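Local coordinates for pyridoxamine 5-phosphate-dependent dehydrase (PDB 3B8X), which removes the C3'-hydroxyl group from GDP-4-keto-6-deoxy-D-mannose by a combined transamination and deoxygenation, using a vitamin B6 cofactor, on the route to L-colitose in O-antigen, at residues Ala9-Trp13 with Tyr188-Ala193; Ile192-Glu196 with Met256-Gly261; Val274-Asn278 with Asn373-Phe379. The protein carries 1 engineered substitution. All blocks are in the same frame, centred on the assembly; numbering follows the deposited sequence.

Contact 1 of 3, residues Ala9-Trp13 with Tyr188-Ala193; sequences ASSTW and YSNHIA. Engineered in segment 188-193: N190 (natural residue His). With G4M ([(2R,3S,4R,5R)-5-(2-amino-6-oxo-1,6-dihydro-9H-purin-9-yl)-3,4-dihydroxytetrahydrofuran-2-yl]methyl (2R,3S,4S,5S,6R)-3,4-dihydroxy-5-[({3-hydroxy-2-methyl-5-[(phosphonooxy)methyl]pyridin-4-yl}methyl)amino]-6-methyltetrahydro-2H-pyran-2-yl dihydrogen diphosphate), chain O.
Y188 lays its ring over the guanine end of G4M, its CE2 3.2 Å from C4 of the base, while the same CE2 lies 4.0 Å from CB of A9; chi1 near 180° (t) and chi2 of 83° carry the phenol there. Neither segment is helix or strand. Residues 9-11 are extended, T12 turns at phi/psi -109/8, and W13 is extended again before helix 15-27. The CA pairs are A9 with S189 (5.1 Å), S11 with Y188 (7.7 Å) and T12 with I192 (6.9 Å). A9 CB packs on S189 CA at 3.7 Å. One water joins the backbones, 2.6 Å from S10 O and 2.8 Å from Y188 O. At the far end the W13 indole (chi1 m) gives NE1-H to A193 O, 2.9 Å and nearly linear, and T12 OG1 sits 3.9 Å from A193 CB, its hydrogen bond going to Q264. S11 OG accepts from W13 N at 3.2 Å, an ST turn. S189, in rotamer p, donates OG to the G4M diphosphate oxygen O3P at 3.0 Å. N190 is engineered, His in the natural sequence; its OD1 accepts from H191 N at 2.9 Å. F30 of the second subunit meets the W13 ring, and T31 of that subunit packs on Y188. Residues 188-189 thus line the nucleotide pocket of a DegT/DnrJ/EryC1-family enzyme, backed by the sequence-distant loop 9-13 close to the second subunit.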
loop_
_atom_site.group_PDB
_atom_site.type_symbol
_atom_site.label_atom_id
_atom_site.label_comp_id
_atom_site.label_asym_id
_atom_site.label_seq_id
_atom_site.Cartn_x
_atom_site.Cartn_y
_atom_site.Cartn_z
ATOM N N ALA B 9 -14.300 16.301 11.202
ATOM C CA ALA B 9 -13.908 16.825 9.888
ATOM C C ALA B 9 -15.173 17.050 9.081
ATOM O O ALA B 9 -16.233 16.563 9.457
ATOM C CB ALA B 9 -13.003 15.793 9.169
ATOM N N SER B 10 -15.057 17.811 8.000
ATOM C CA SER B 10 -16.168 18.066 7.091
ATOM C C SER B 10 -15.606 18.012 5.666
ATOM O O SER B 10 -14.400 17.803 5.461
ATOM C CB SER B 10 -16.888 19.379 7.429
ATOM O OG SER B 10 -15.998 20.487 7.529
ATOM N N SER B 11 -16.478 18.083 4.670
ATOM C CA SER B 11 -15.999 18.019 3.280
ATOM C C SER B 11 -15.192 19.270 2.928
ATOM O O SER B 11 -15.600 20.389 3.288
ATOM C CB SER B 11 -17.182 17.895 2.306
ATOM O OG SER B 11 -16.734 17.802 0.966
ATOM N N THR B 12 -14.099 19.092 2.181
ATOM C CA THR B 12 -13.270 20.208 1.712
ATOM C C THR B 12 -13.462 20.368 0.200
ATOM O O THR B 12 -12.773 21.150 -0.440
ATOM C CB THR B 12 -11.791 19.892 1.921
ATOM O OG1 THR B 12 -11.505 18.663 1.239
ATOM C CG2 THR B 12 -11.541 19.725 3.372
ATOM N N TRP B 13 -14.422 19.629 -0.366
ATOM C CA TRP B 13 -14.675 19.657 -1.785
ATOM C C TRP B 13 -15.861 20.514 -2.165
ATOM O O TRP B 13 -16.832 20.675 -1.400
ATOM C CB TRP B 13 -15.046 18.272 -2.302
ATOM C CG TRP B 13 -13.993 17.217 -2.211
ATOM C CD1 TRP B 13 -12.726 17.346 -1.744
ATOM C CD2 TRP B 13 -14.100 15.893 -2.733
ATOM N NE1 TRP B 13 -12.040 16.157 -1.904
ATOM C CE2 TRP B 13 -12.881 15.242 -2.486
ATOM C CE3 TRP B 13 -15.127 15.184 -3.377
ATOM C CZ2 TRP B 13 -12.686 13.878 -2.779
ATOM C CZ3 TRP B 13 -14.923 13.848 -3.711
ATOM C CH2 TRP B 13 -13.705 13.204 -3.395
ATOM N N TYR B 188 -9.254 11.985 4.113
ATOM C CA TYR B 188 -10.455 12.825 4.314
ATOM C C TYR B 188 -10.400 13.801 5.468
ATOM O O TYR B 188 -10.804 14.940 5.336
ATOM C CB TYR B 188 -11.641 11.912 4.595
ATOM C CG TYR B 188 -12.931 12.662 4.789
ATOM C CD1 TYR B 188 -13.679 13.063 3.691
ATOM C CD2 TYR B 188 -13.402 12.975 6.064
ATOM C CE1 TYR B 188 -14.888 13.729 3.862
ATOM C CE2 TYR B 188 -14.612 13.667 6.239
ATOM C CZ TYR B 188 -15.344 14.015 5.130
ATOM O OH TYR B 188 -16.480 14.773 5.237
ATOM N N SER B 189 -9.970 13.346 6.634
ATOM C CA SER B 189 -9.993 14.215 7.809
ATOM C C SER B 189 -8.781 15.128 7.953
ATOM O O SER B 189 -8.567 15.726 9.009
ATOM C CB SER B 189 -10.173 13.377 9.082
ATOM O OG SER B 189 -9.163 12.387 9.205
ATOM N N ASN B 190 -8.012 15.271 6.867
ATOM C CA ASN B 190 -6.764 16.017 6.878
ATOM C C ASN B 190 -6.882 17.416 6.276
ATOM O O ASN B 190 -7.953 17.875 6.017
ATOM C CB ASN B 190 -5.702 15.221 6.144
ATOM C CG ASN B 190 -4.427 15.226 6.860
ATOM O OD1 ASN B 190 -4.111 16.192 7.546
ATOM N ND2 ASN B 190 -3.690 14.144 6.763
ATOM N N HIS B 191 -5.742 18.093 6.112
ATOM C CA HIS B 191 -5.738 19.445 5.560
ATOM C C HIS B 191 -6.365 19.514 4.179
ATOM O O HIS B 191 -7.068 20.446 3.871
ATOM C CB HIS B 191 -4.325 20.041 5.566
ATOM C CG HIS B 191 -3.904 20.438 6.933
ATOM N ND1 HIS B 191 -3.247 19.572 7.788
ATOM C CD2 HIS B 191 -4.201 21.538 7.661
ATOM C CE1 HIS B 191 -3.081 20.168 8.959
ATOM N NE2 HIS B 191 -3.686 21.344 8.919
ATOM N N ILE B 192 -6.050 18.545 3.340
ATOM C CA ILE B 192 -6.647 18.416 1.998
ATOM C C ILE B 192 -7.073 16.957 1.902
ATOM O O ILE B 192 -6.571 16.117 2.664
ATOM C CB ILE B 192 -5.697 18.792 0.813
ATOM C CG1 ILE B 192 -4.515 17.821 0.677
ATOM C CG2 ILE B 192 -5.280 20.228 0.948
ATOM C CD1 ILE B 192 -3.695 18.023 -0.643
ATOM N N ALA B 193 -7.986 16.641 0.981
ATOM C CA ALA B 193 -8.484 15.275 0.914
ATOM C C ALA B 193 -8.691 14.761 -0.494
ATOM O O ALA B 193 -9.330 15.403 -1.294
ATOM C CB ALA B 193 -9.780 15.203 1.712
HETATM O OP3 G4M O . -3.985 8.091 7.175
HETATM P PL G4M O . -2.679 8.077 6.277
HETATM O OP1 G4M O . -2.196 6.577 5.890
HETATM O OP2 G4M O . -2.967 8.903 4.928
HETATM O OP4 G4M O . -1.505 8.905 7.045
HETATM C C5B G4M O . -1.003 8.090 8.066
HETATM C C5L G4M O . -0.384 8.982 9.074
HETATM C C6L G4M O . 1.000 9.060 9.148
HETATM N N1L G4M O . 1.561 9.799 10.077
HETATM C C2L G4M O . 0.879 10.493 10.962
HETATM C C2A G4M O . 1.597 11.275 12.036
HETATM C C3L G4M O . -0.513 10.518 10.949
HETATM O O3L G4M O . -1.154 11.193 11.927
HETATM C C4L G4M O . -1.175 9.751 9.937
HETATM C C4A G4M O . -2.573 9.692 9.852
HETATM N N4A G4M O . -3.295 10.277 10.761
HETATM C C4G G4M O . -4.706 10.303 10.605
HETATM C C5G G4M O . -5.414 10.264 11.939
HETATM C C6G G4M O . -4.842 11.320 12.885
HETATM O O5G G4M O . -6.731 10.669 11.579
HETATM C C3G G4M O . -5.213 9.098 9.796
HETATM O O3G G4M O . -5.544 9.565 8.493
HETATM C C2G G4M O . -6.507 8.536 10.453
HETATM O O2G G4M O . -7.224 7.673 9.564
HETATM C C1G G4M O . -7.429 9.659 10.865
HETATM O O1G G4M O . -8.297 9.103 11.845
HETATM P P2 G4M O . -9.824 9.549 11.867
HETATM O O3P G4M O . -9.929 11.160 11.784
HETATM O O4P G4M O . -10.423 9.149 13.320
HETATM O OPP G4M O . -10.443 8.778 10.593
HETATM P P G4M O . -12.048 8.821 10.539
HETATM O O1P G4M O . -12.901 8.329 11.822
HETATM O O2P G4M O . -12.297 7.822 9.324
HETATM O "O5'" G4M O . -12.516 10.197 9.917
HETATM C "C5'" G4M O . -12.749 11.160 10.923
HETATM C "C4'" G4M O . -14.126 11.751 10.671
HETATM O "O4'" G4M O . -14.307 11.973 9.241
HETATM C "C3'" G4M O . -15.220 10.745 11.095
HETATM O "O3'" G4M O . -16.327 11.517 11.538
HETATM C "C2'" G4M O . -15.532 9.987 9.786
HETATM O "O2'" G4M O . -16.898 9.556 9.820
HETATM C "C1'" G4M O . -15.385 11.124 8.785
HETATM N N9 G4M O . -15.103 10.621 7.436
HETATM C C8 G4M O . -13.976 9.968 7.051
HETATM N N7 G4M O . -14.072 9.718 5.760
HETATM C C4 G4M O . -15.913 10.798 6.343
HETATM C C5 G4M O . -15.245 10.211 5.243
HETATM C C6 G4M O . -15.863 10.260 3.942
HETATM O O6 G4M O . -15.354 9.788 2.937
HETATM N N3 G4M O . -17.108 11.369 6.166
HETATM C C2 G4M O . -17.670 11.388 4.968
HETATM N N1 G4M O . -17.075 10.850 3.856
HETATM N N2 G4M O . -18.896 11.959 4.822
HETATM O O HOH W 1 -12.691 16.445 3.980
#

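Contact 2 of 3, residues Ile192-Glu196 with Met256-Gly261; sequences IATME and MSGAIG
A loop can fasten to a helix through one serine, and here S257, chi1 -73° (m), donates OG to T194 O at 2.8 Å. The helix is regular, with G261 N to S257 O at 2.9 Å; the loop is extended to A193, then bends at T194 (-127/37) and takes positive phi at M195 (79/-70). T194 and S257 have the nearest CA atoms, 4.8 Å apart. T194 adopts p, so that OG1 donates to E196 O at 2.8 Å, while CG2 rests 3.7 Å from G261 CA, where the absence of a side chain leaves room. M195, with chi values m, t, m, brings CE to 3.8 Å from I260 CD1 and 4.1 Å from M256 CB. I260 (m, t) sets CG2 3.3 Å from A193 O. E196 CB points away from the helix, and its carboxylate forms a salt bridge with R252 of the second subunit. The contact thus joins the connection between strands 181-185 and 198-202 to the start of helix 255-286, whose M256 and I260 also touch helix 15-27.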
loop_
_atom_site.group_PDB
_atom_site.type_symbol
_atom_site.label_atom_id
_atom_site.label_comp_id
_atom_site.label_asym_id
_atom_site.label_seq_id
_atom_site.Cartn_x
_atom_site.Cartn_y
_atom_site.Cartn_z
ATOM N N ILE B 192 -6.050 18.545 3.340
ATOM C CA ILE B 192 -6.647 18.416 1.998
ATOM C C ILE B 192 -7.073 16.957 1.902
ATOM O O ILE B 192 -6.571 16.117 2.664
ATOM C CB ILE B 192 -5.697 18.792 0.813
ATOM C CG1 ILE B 192 -4.515 17.821 0.677
ATOM C CG2 ILE B 192 -5.280 20.228 0.948
ATOM C CD1 ILE B 192 -3.695 18.023 -0.643
ATOM N N ALA B 193 -7.986 16.641 0.981
ATOM C CA ALA B 193 -8.484 15.275 0.914
ATOM C C ALA B 193 -8.691 14.761 -0.494
ATOM O O ALA B 193 -9.330 15.403 -1.294
ATOM C CB ALA B 193 -9.780 15.203 1.712
ATOM N N THR B 194 -8.127 13.597 -0.809
ATOM C CA THR B 194 -8.223 13.025 -2.143
ATOM C C THR B 194 -8.755 11.595 -1.984
ATOM O O THR B 194 -8.354 10.679 -2.694
ATOM C CB THR B 194 -6.811 12.974 -2.770
ATOM O OG1 THR B 194 -5.947 12.182 -1.935
ATOM C CG2 THR B 194 -6.239 14.353 -2.831
ATOM N N MET B 195 -9.661 11.415 -1.036
ATOM C CA MET B 195 -10.208 10.098 -0.682
ATOM C C MET B 195 -9.174 9.389 0.217
ATOM O O MET B 195 -9.422 9.230 1.402
ATOM C CB MET B 195 -10.648 9.295 -1.928
ATOM C CG MET B 195 -11.616 10.101 -2.768
ATOM S SD MET B 195 -12.432 9.127 -4.054
ATOM C CE MET B 195 -11.198 9.096 -5.228
ATOM N N GLU B 196 -8.027 8.975 -0.329
ATOM C CA GLU B 196 -6.902 8.489 0.451
ATOM C C GLU B 196 -5.765 9.113 -0.366
ATOM O O GLU B 196 -5.967 9.442 -1.549
ATOM C CB GLU B 196 -6.781 6.952 0.419
ATOM C CG GLU B 196 -7.840 6.213 1.228
ATOM C CD GLU B 196 -7.429 5.818 2.627
ATOM O OE1 GLU B 196 -6.360 6.218 3.152
ATOM O OE2 GLU B 196 -8.224 5.106 3.235
ATOM N N MET B 256 -7.717 9.674 -10.145
ATOM C CA MET B 256 -8.723 10.539 -9.579
ATOM C C MET B 256 -8.156 11.303 -8.396
ATOM O O MET B 256 -8.489 12.481 -8.202
ATOM C CB MET B 256 -9.913 9.711 -9.100
ATOM C CG MET B 256 -10.910 9.433 -10.204
ATOM S SD MET B 256 -12.090 8.387 -9.369
ATOM C CE MET B 256 -13.184 7.837 -10.660
ATOM N N SER B 257 -7.351 10.622 -7.583
ATOM C CA SER B 257 -6.796 11.284 -6.415
ATOM C C SER B 257 -5.909 12.464 -6.808
ATOM O O SER B 257 -5.888 13.486 -6.140
ATOM C CB SER B 257 -6.053 10.329 -5.519
ATOM O OG SER B 257 -6.992 9.517 -4.837
ATOM N N GLY B 258 -5.145 12.296 -7.871
ATOM C CA GLY B 258 -4.259 13.349 -8.350
ATOM C C GLY B 258 -5.114 14.512 -8.897
ATOM O O GLY B 258 -4.832 15.664 -8.632
ATOM N N ALA B 259 -6.215 14.220 -9.572
ATOM C CA ALA B 259 -7.047 15.287 -10.109
ATOM C C ALA B 259 -7.667 16.102 -9.002
ATOM O O ALA B 259 -7.649 17.331 -9.039
ATOM C CB ALA B 259 -8.111 14.767 -11.076
ATOM N N ILE B 260 -8.217 15.395 -8.025
ATOM C CA ILE B 260 -8.859 16.032 -6.910
ATOM C C ILE B 260 -7.783 16.878 -6.224
ATOM O O ILE B 260 -8.051 18.018 -5.768
ATOM C CB ILE B 260 -9.372 14.986 -5.892
ATOM C CG1 ILE B 260 -10.533 14.166 -6.472
ATOM C CG2 ILE B 260 -9.755 15.652 -4.589
ATOM C CD1 ILE B 260 -10.795 12.789 -5.825
ATOM N N GLY B 261 -6.597 16.284 -6.059
ATOM C CA GLY B 261 -5.549 16.973 -5.293
ATOM C C GLY B 261 -5.173 18.340 -5.863
ATOM O O GLY B 261 -4.816 19.257 -5.131
#

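Contact 3 of 3, residues Val274-Asn278 with Asn373-Phe379; sequences VRRKN and NHQIELF. With NA (sodium ion), chain K.
Residues 274-278 are regular helix, with N278 N bonded to V274 O at 2.9 Å, whereas 373-379 is an irregular strand-to-helix connection: N373 and H374 are extended, Q375 turns at -85/12, I376 and E377 extend again, and L378 is the N-cap residue before helix 379-388. R275 and Q375 approach to 5.2 Å between CA atoms, N278 and E377 to 6.1 Å. The hub is N278, chi1 -79° (m) and chi2 -28°. Its ND2 donates to N373 OD1 at 3.0 Å and to I376 O at 3.1 Å, and its OD1 accepts from L378 N at 2.9 Å. N373, chi1 t, returns a bond from ND2 to R275 O at 3.1 Å. V274, in t, places CG1 3.3 Å from Q375 O and 3.4 Å from E377 N. The R275 guanidinium lies with one face over the carbonyl carbons of N373 and H374; NH1 is bound by the W303 and F304 carbonyls, and NH2 reaches a water at 2.9 Å that donates to Q375 OE1, also at 2.9 Å. After the turn, F379 N donates to E377 OE1 at 2.7 Å. N373 O ligates sodium at 2.6 Å, joined by four waters at 2.3-2.9 Å and by L8 O. The N278 carboxamide thus holds the connection between strand 368-372 and helix 379-388 to helix 255-286, bordering at its N373 end a hydrated sodium site of two backbone carbonyls and four waters.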
loop_
_atom_site.group_PDB
_atom_site.type_symbol
_atom_site.label_atom_id
_atom_site.label_comp_id
_atom_site.label_asym_id
_atom_site.label_seq_id
_atom_site.Cartn_x
_atom_site.Cartn_y
_atom_site.Cartn_z
ATOM N N VAL B 274 -8.312 29.964 7.415
ATOM C CA VAL B 274 -9.522 29.735 8.218
ATOM C C VAL B 274 -9.180 28.969 9.481
ATOM O O VAL B 274 -9.626 29.301 10.588
ATOM C CB VAL B 274 -10.608 29.008 7.441
ATOM C CG1 VAL B 274 -11.825 28.802 8.325
ATOM C CG2 VAL B 274 -11.015 29.826 6.236
ATOM N N ARG B 275 -8.417 27.895 9.295
ATOM C CA ARG B 275 -7.997 27.064 10.412
ATOM C C ARG B 275 -7.212 27.875 11.436
ATOM O O ARG B 275 -7.402 27.703 12.634
ATOM C CB ARG B 275 -7.109 25.934 9.924
ATOM C CG ARG B 275 -7.860 24.810 9.252
ATOM C CD ARG B 275 -6.866 23.740 8.922
ATOM N NE ARG B 275 -7.536 22.559 8.412
ATOM C CZ ARG B 275 -7.769 21.490 9.148
ATOM N NH1 ARG B 275 -7.373 21.437 10.421
ATOM N NH2 ARG B 275 -8.435 20.496 8.603
ATOM N N ARG B 276 -6.271 28.698 10.989
ATOM C CA ARG B 276 -5.549 29.535 11.968
ATOM C C ARG B 276 -6.464 30.574 12.636
ATOM O O ARG B 276 -6.316 30.871 13.828
ATOM C CB ARG B 276 -4.251 30.167 11.405
ATOM C CG ARG B 276 -3.153 29.126 11.151
ATOM C CD ARG B 276 -2.025 29.635 10.221
ATOM N NE ARG B 276 -1.409 30.784 10.858
ATOM C CZ ARG B 276 -0.770 30.729 12.022
ATOM N NH1 ARG B 276 -0.620 29.572 12.662
ATOM N NH2 ARG B 276 -0.289 31.843 12.552
ATOM N N LYS B 277 -7.440 31.126 11.915
ATOM C CA LYS B 277 -8.309 32.085 12.617
ATOM C C LYS B 277 -9.131 31.323 13.649
ATOM O O LYS B 277 -9.391 31.813 14.742
ATOM C CB LYS B 277 -9.234 32.833 11.670
ATOM C CG LYS B 277 -9.871 34.034 12.322
ATOM C CD LYS B 277 -9.766 35.276 11.457
ATOM C CE LYS B 277 -10.491 36.451 12.121
ATOM N NZ LYS B 277 -11.847 36.742 11.546
ATOM N N ASN B 278 -9.451 30.076 13.339
ATOM C CA ASN B 278 -10.235 29.315 14.302
ATOM C C ASN B 278 -9.352 29.131 15.506
ATOM O O ASN B 278 -9.815 29.155 16.632
ATOM C CB ASN B 278 -10.595 27.923 13.763
ATOM C CG ASN B 278 -11.764 27.953 12.795
ATOM O OD1 ASN B 278 -12.636 28.824 12.861
ATOM N ND2 ASN B 278 -11.793 26.978 11.889
ATOM N N ASN B 373 -10.555 20.661 14.150
ATOM C CA ASN B 373 -10.445 22.004 13.541
ATOM C C ASN B 373 -10.825 21.793 12.062
ATOM O O ASN B 373 -10.609 20.724 11.497
ATOM C CB ASN B 373 -9.063 22.649 13.728
ATOM C CG ASN B 373 -9.057 24.138 13.325
ATOM O OD1 ASN B 373 -10.112 24.738 13.093
ATOM N ND2 ASN B 373 -7.859 24.722 13.229
ATOM N N HIS B 374 -11.429 22.778 11.419
ATOM C CA HIS B 374 -11.825 22.626 10.024
ATOM C C HIS B 374 -11.403 23.848 9.214
ATOM O O HIS B 374 -11.080 24.894 9.775
ATOM C CB HIS B 374 -13.395 22.516 9.876
ATOM C CG HIS B 374 -14.031 21.438 10.696
ATOM N ND1 HIS B 374 -15.045 20.647 10.207
ATOM C CD2 HIS B 374 -13.828 21.041 11.977
ATOM C CE1 HIS B 374 -15.437 19.806 11.150
ATOM N NE2 HIS B 374 -14.745 20.052 12.245
ATOM N N GLN B 375 -11.529 23.742 7.894
ATOM C CA GLN B 375 -11.202 24.833 6.969
ATOM C C GLN B 375 -12.374 25.789 6.804
ATOM O O GLN B 375 -12.403 26.584 5.893
ATOM C CB GLN B 375 -10.847 24.254 5.603
ATOM C CG GLN B 375 -12.024 23.656 4.794
ATOM C CD GLN B 375 -12.787 22.475 5.445
ATOM O OE1 GLN B 375 -12.250 21.693 6.239
ATOM N NE2 GLN B 375 -14.054 22.350 5.087
ATOM N N ILE B 376 -13.371 25.640 7.663
ATOM C CA ILE B 376 -14.585 26.458 7.724
ATOM C C ILE B 376 -14.608 27.094 9.137
ATOM O O ILE B 376 -14.204 26.442 10.088
ATOM C CB ILE B 376 -15.848 25.514 7.623
ATOM C CG1 ILE B 376 -15.856 24.734 6.318
ATOM C CG2 ILE B 376 -17.150 26.292 7.710
ATOM C CD1 ILE B 376 -16.206 23.281 6.521
ATOM N N GLU B 377 -15.061 28.341 9.292
ATOM C CA GLU B 377 -15.088 28.966 10.623
ATOM C C GLU B 377 -15.841 28.095 11.597
ATOM O O GLU B 377 -16.838 27.485 11.226
ATOM C CB GLU B 377 -15.689 30.384 10.618
ATOM C CG GLU B 377 -17.180 30.464 10.232
ATOM C CD GLU B 377 -18.154 30.392 11.408
ATOM O OE1 GLU B 377 -17.740 30.317 12.582
ATOM O OE2 GLU B 377 -19.371 30.373 11.154
ATOM N N LEU B 378 -15.395 28.104 12.849
ATOM C CA LEU B 378 -15.997 27.296 13.897
ATOM C C LEU B 378 -16.357 28.144 15.132
ATOM O O LEU B 378 -16.356 27.632 16.268
ATOM C CB LEU B 378 -14.963 26.229 14.314
ATOM C CG LEU B 378 -14.844 25.011 13.396
ATOM C CD1 LEU B 378 -13.627 24.128 13.714
ATOM C CD2 LEU B 378 -16.115 24.193 13.498
ATOM N N PHE B 379 -16.665 29.423 14.943
ATOM C CA PHE B 379 -16.926 30.257 16.118
ATOM C C PHE B 379 -17.990 29.772 17.050
ATOM O O PHE B 379 -17.782 29.803 18.257
ATOM C CB PHE B 379 -17.102 31.743 15.813
ATOM C CG PHE B 379 -16.080 32.289 14.868
ATOM C CD1 PHE B 379 -16.466 32.763 13.615
ATOM C CD2 PHE B 379 -14.733 32.263 15.185
ATOM C CE1 PHE B 379 -15.540 33.225 12.721
ATOM C CE2 PHE B 379 -13.789 32.724 14.286
ATOM C CZ PHE B 379 -14.201 33.214 13.047
HETATM NA NA NA K . -10.528 18.113 11.199
HETATM O O HOH W 2 -9.537 20.724 5.912
HETATM O O HOH W 3 -8.107 18.124 10.438
HETATM O O HOH W 4 -10.871 18.367 8.923
HETATM O O HOH W 5 -9.413 17.824 13.323
HETATM O O HOH W 6 -9.491 15.458 11.534
#

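The three contacts illustrate how contacts made by distant parts of the chain adjoin one another beside a ligand pocket, one of them touching the ligand. Contacts 1 and 2, with centres 10 Å apart, share I192 and A193, and W13 bridges them: its NE1 is 3.6 Å from I260 CG2 and its CH2 3.8 Å from M195 CG. Contact 3, centred 13 Å from contact 1, meets it where S10 OG lies 2.8 Å from H374 ND1, a probable hydrogen bond. Helix 255-286 serves both contacts 2 and 3, whose centres are 21 Å apart and which do not touch. Contact 1 binds G4M directly. The side chain of E196 in contact 2 is about 5 Å from G4M. The side chain of H374 is about 8 Å from G4M.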